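Local coordinates for Mlr6093 protein (PDB 2QJ8), which probably acts as a zinc-dependent hydrolase of the succinylglutamate desuccinylase/aspartoacylase family, cleaving ester bonds or non-peptide amide bonds, at the interface of chains A and B. Coordinates in Å, arbitrary orientation; residue numbers count along the deposited sequence, not the author numbering. Chains: chain A/B, Mlr6093 protein.

Contacts 1 and 2 are neighbouring parts of one two-fold symmetric interface, the centres of their C-alpha atoms about 8 Å apart. They share A:Leu293, whose backbone carbonyl serves contact 1 and whose branched tip serves contact 2. Helix 60-75 of chain B also runs through both, giving B:Val69 and B:Lys70 to contact 1 and B:Arg66 to contact 2. A short loop following strand 283-288 of chain A thus lies along this helix, with a weak lysine bond and a water bridge in contact 1 and a denser arginine site in contact 2. Each contact recurs with the chains exchanged, consistent with a dimer, though the structure alone does not prove it.

Contact 1: the interface of chains A and B. Residues chain A 293-294; chain B 19, 69-70.
B:Lys70, on helix 60-75, reaches with a bent side chain to the backbone carbonyl of A:Leu293. From CB the chain turns beside its own backbone N, with CG anti to the carbonyl carbon (chi1 -60°), and it bends at chi2 (-69°) and again, more mildly, at chi3. CB, CG and CD carry the reach; contact begins at B:Lys70 CE, 3.7 Å from A:Leu293 O. The terminal amine B:Lys70 NZ lies 3.3 Å from A:Leu293 O, a weak hydrogen bond in which the lysine is the donor. B:Lys70 NZ is also 4.0 Å from A:Ser294 O, so two successive carbonyl oxygens lie near a probably positive amine, which their partial negative charge is likely to stabilise, though no bond to A:Ser294 O is assigned. One helix position earlier, B:Val69 brings its CG1 methyl to 4.1 Å from A:Leu293 O and adds an apolar flank to that oxygen.

On strand 16-24, B:Thr19 divides its two branches between neighbouring loop residues. Its CG2 methyl is loosely set against A:Leu293 CB, while its hydroxyl OG1 comes to 3.6 Å from A:Ser294 CB. The two hydroxyls do not bond directly; a water lies 3.2 Å from both A:Ser294 OG and B:Thr19 OG1 and links them. This patch probably serves as a modest, adaptable margin that helps align the chain A loop between helix and strand of its partner.

Contact 2: the interface of chains A and B. Residues chain A 267, 288-290, 292-293; chain B 36, 66, 85-86.
B:Arg66 lays its guanidinium under A:Leu293 and turns the tip toward A:Pro289 O, in a contact between two copies of a zinc-hydrolase fold of the M14 AstE/AspA-like family. The arginine chain is extended from CG to NE (chi2 165°, chi3 175°), which carries the flat group out from helix 60-75 to the loop of chain A. Methyl CD2 of A:Leu293 sits over the centre of one guanidinium face, 3.8 Å above its plane, the side chains crossing at about a right angle.

Packing is close around A:Leu293: its CD1 meets B:Pro85 CD tip to tip at 3.6 Å, and its CG lies 3.7 Å from B:Pro36 CB. At the guanidinium edge, B:Glu86 OE2 forms a salt bridge with B:Arg66 NE (2.9 Å) and also accepts from NH2, a side-on grip in plane through the syn lone pair that fixes the arginine's rotation. A:Ile267 CD1 faces this carboxylate tip to tip. B:Arg66 NH2 also donates to A:Pro289 O at 3.1 Å in a bent bond, the oxygen 24° out of the guanidinium plane; NH1 adds a weak bond. An alanine in place of B:Arg66 would probably leave A:Pro289 O without these donors, B:Glu86 without its charge mate, and a gap beneath A:Leu293.

Toward NH1 the fit is looser: A:His288 CB, rather than the imidazole, lies 3.8 Å from B:Arg66 NH1, and A:Ser292 O lies 3.6 Å from B:Arg66 NH1 with no hydrogen bond assigned. A:Met290, its side chain partly modelled, meets B:Pro36 CG through its backbone O.

Contact 1: the interface of chains A and B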
loop_
_atom_site.group_PDB
_atom_site.type_symbol
_atom_site.label_atom_id
_atom_site.label_comp_id
_atom_site.label_asym_id
_atom_site.label_seq_id
_atom_site.Cartn_x
_atom_site.Cartn_y
_atom_site.Cartn_z
ATOM N N LEU A 293 23.366 9.849 8.990
ATOM C CA LEU A 293 23.841 8.514 8.632
ATOM C C LEU A 293 24.878 8.018 9.629
ATOM O O LEU A 293 25.262 6.857 9.573
ATOM C CB LEU A 293 24.365 8.487 7.179
ATOM C CG LEU A 293 23.266 8.679 6.140
ATOM C CD1 LEU A 293 23.782 8.789 4.699
ATOM C CD2 LEU A 293 22.255 7.554 6.234
ATOM N N SER A 294 25.304 8.880 10.554
ATOM C CA SER A 294 26.228 8.525 11.624
ATOM C C SER A 294 25.495 8.027 12.867
ATOM O O SER A 294 26.030 7.175 13.586
ATOM C CB SER A 294 27.090 9.735 11.991
ATOM O OG SER A 294 26.266 10.882 12.088
ATOM N N THR B 19 30.489 11.233 6.685
ATOM C CA THR B 19 29.047 11.340 6.718
ATOM C C THR B 19 28.783 12.826 6.888
ATOM O O THR B 19 29.478 13.511 7.629
ATOM C CB THR B 19 28.344 10.532 7.871
ATOM O OG1 THR B 19 28.901 10.887 9.139
ATOM C CG2 THR B 19 28.475 9.043 7.677
ATOM N N VAL B 69 25.621 1.411 4.052
ATOM C CA VAL B 69 26.398 2.436 4.750
ATOM C C VAL B 69 27.083 1.855 6.014
ATOM O O VAL B 69 28.230 2.184 6.306
ATOM C CB VAL B 69 25.503 3.661 5.115
ATOM C CG1 VAL B 69 26.071 4.483 6.279
ATOM C CG2 VAL B 69 25.199 4.521 3.876
ATOM N N LYS B 70 26.392 0.966 6.725
ATOM C CA LYS B 70 26.972 0.291 7.905
ATOM C C LYS B 70 28.009 -0.815 7.577
ATOM O O LYS B 70 28.968 -1.025 8.321
ATOM C CB LYS B 70 25.842 -0.262 8.791
ATOM C CG LYS B 70 24.879 0.828 9.309
ATOM C CD LYS B 70 25.562 1.762 10.346
ATOM C CE LYS B 70 25.055 3.222 10.339
ATOM N NZ LYS B 70 26.020 4.080 11.106
HETATM O O HOH W 1 26.663 13.102 9.817
#

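Contact 2: the interface of chains A and B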
loop_
_atom_site.group_PDB
_atom_site.type_symbol
_atom_site.label_atom_id
_atom_site.label_comp_id
_atom_site.label_asym_id
_atom_site.label_seq_id
_atom_site.Cartn_x
_atom_site.Cartn_y
_atom_site.Cartn_z
ATOM N N ILE A 267 12.675 6.699 9.895
ATOM C CA ILE A 267 12.153 5.673 8.972
ATOM C C ILE A 267 11.900 4.404 9.783
ATOM O O ILE A 267 12.826 3.833 10.355
ATOM C CB ILE A 267 13.116 5.335 7.824
ATOM C CG1 ILE A 267 13.390 6.546 6.965
ATOM C CG2 ILE A 267 12.519 4.264 6.904
ATOM C CD1 ILE A 267 14.603 6.357 6.083
ATOM N N HIS A 288 15.088 4.342 12.013
ATOM C CA HIS A 288 16.291 4.918 11.466
ATOM C C HIS A 288 16.121 6.441 11.503
ATOM O O HIS A 288 15.180 6.945 10.888
ATOM C CB HIS A 288 16.454 4.449 10.017
ATOM C CG HIS A 288 16.531 2.961 9.863
ATOM N ND1 HIS A 288 17.668 2.242 10.156
ATOM C CD2 HIS A 288 15.622 2.060 9.424
ATOM C CE1 HIS A 288 17.451 0.961 9.922
ATOM N NE2 HIS A 288 16.221 0.824 9.470
ATOM N N PRO A 289 17.041 7.184 12.155
ATOM C CA PRO A 289 16.924 8.659 12.229
ATOM C C PRO A 289 17.044 9.354 10.872
ATOM O O PRO A 289 17.966 9.051 10.118
ATOM C CB PRO A 289 18.097 9.043 13.120
ATOM C CG PRO A 289 19.095 7.990 12.890
ATOM C CD PRO A 289 18.281 6.734 12.806
HETATM N N MSE A 290 16.155 10.318 10.607
HETATM C CA MSE A 290 16.093 10.997 9.293
HETATM C C MSE A 290 17.210 11.967 8.876
HETATM O O MSE A 290 17.524 12.052 7.674
HETATM C CB MSE A 290 14.724 11.687 9.119
HETATM C CG MSE A 290 13.616 10.728 8.739
HETATM SE SE MSE A 290 11.841 11.300 9.353
ATOM N N SER A 292 20.570 11.997 9.742
ATOM C CA SER A 292 21.937 11.537 9.976
ATOM C C SER A 292 22.188 10.080 9.578
ATOM O O SER A 292 21.331 9.212 9.782
ATOM C CB SER A 292 22.273 11.697 11.463
ATOM O OG SER A 292 23.627 11.401 11.730
ATOM N N LEU A 293 23.366 9.849 8.990
ATOM C CA LEU A 293 23.841 8.514 8.632
ATOM C C LEU A 293 24.878 8.018 9.629
ATOM O O LEU A 293 25.262 6.857 9.573
ATOM C CB LEU A 293 24.365 8.487 7.179
ATOM C CG LEU A 293 23.266 8.679 6.140
ATOM C CD1 LEU A 293 23.782 8.789 4.699
ATOM C CD2 LEU A 293 22.255 7.554 6.234
ATOM N N PRO B 36 21.244 13.803 4.009
ATOM C CA PRO B 36 22.420 13.075 4.486
ATOM C C PRO B 36 23.158 12.340 3.371
ATOM O O PRO B 36 22.514 11.820 2.463
ATOM C CB PRO B 36 21.831 12.069 5.475
ATOM C CG PRO B 36 20.573 12.641 5.894
ATOM C CD PRO B 36 20.038 13.406 4.754
ATOM N N ARG B 66 20.982 2.345 3.635
ATOM C CA ARG B 66 21.468 2.478 5.030
ATOM C C ARG B 66 22.212 1.208 5.534
ATOM O O ARG B 66 23.202 1.318 6.237
ATOM C CB ARG B 66 20.312 2.853 5.953
ATOM C CG ARG B 66 19.949 4.311 5.828
ATOM C CD ARG B 66 18.626 4.635 6.415
ATOM N NE ARG B 66 18.397 6.076 6.375
ATOM C CZ ARG B 66 18.620 6.943 7.363
ATOM N NH1 ARG B 66 19.168 6.594 8.532
ATOM N NH2 ARG B 66 18.324 8.215 7.146
ATOM N N PRO B 85 20.875 7.965 0.611
ATOM C CA PRO B 85 19.762 7.032 0.809
ATOM C C PRO B 85 18.372 7.511 0.413
ATOM O O PRO B 85 17.591 6.715 -0.099
ATOM C CB PRO B 85 19.798 6.776 2.329
ATOM C CG PRO B 85 21.172 6.977 2.693
ATOM C CD PRO B 85 21.614 8.149 1.878
ATOM N N GLU B 86 18.101 8.782 0.670
ATOM C CA GLU B 86 16.833 9.432 0.429
ATOM C C GLU B 86 17.052 10.735 -0.312
ATOM O O GLU B 86 17.508 11.731 0.257
ATOM C CB GLU B 86 16.193 9.748 1.769
ATOM C CG GLU B 86 15.878 8.489 2.543
ATOM C CD GLU B 86 16.422 8.529 3.929
ATOM O OE1 GLU B 86 16.311 9.554 4.632
ATOM O OE2 GLU B 86 16.986 7.519 4.301
#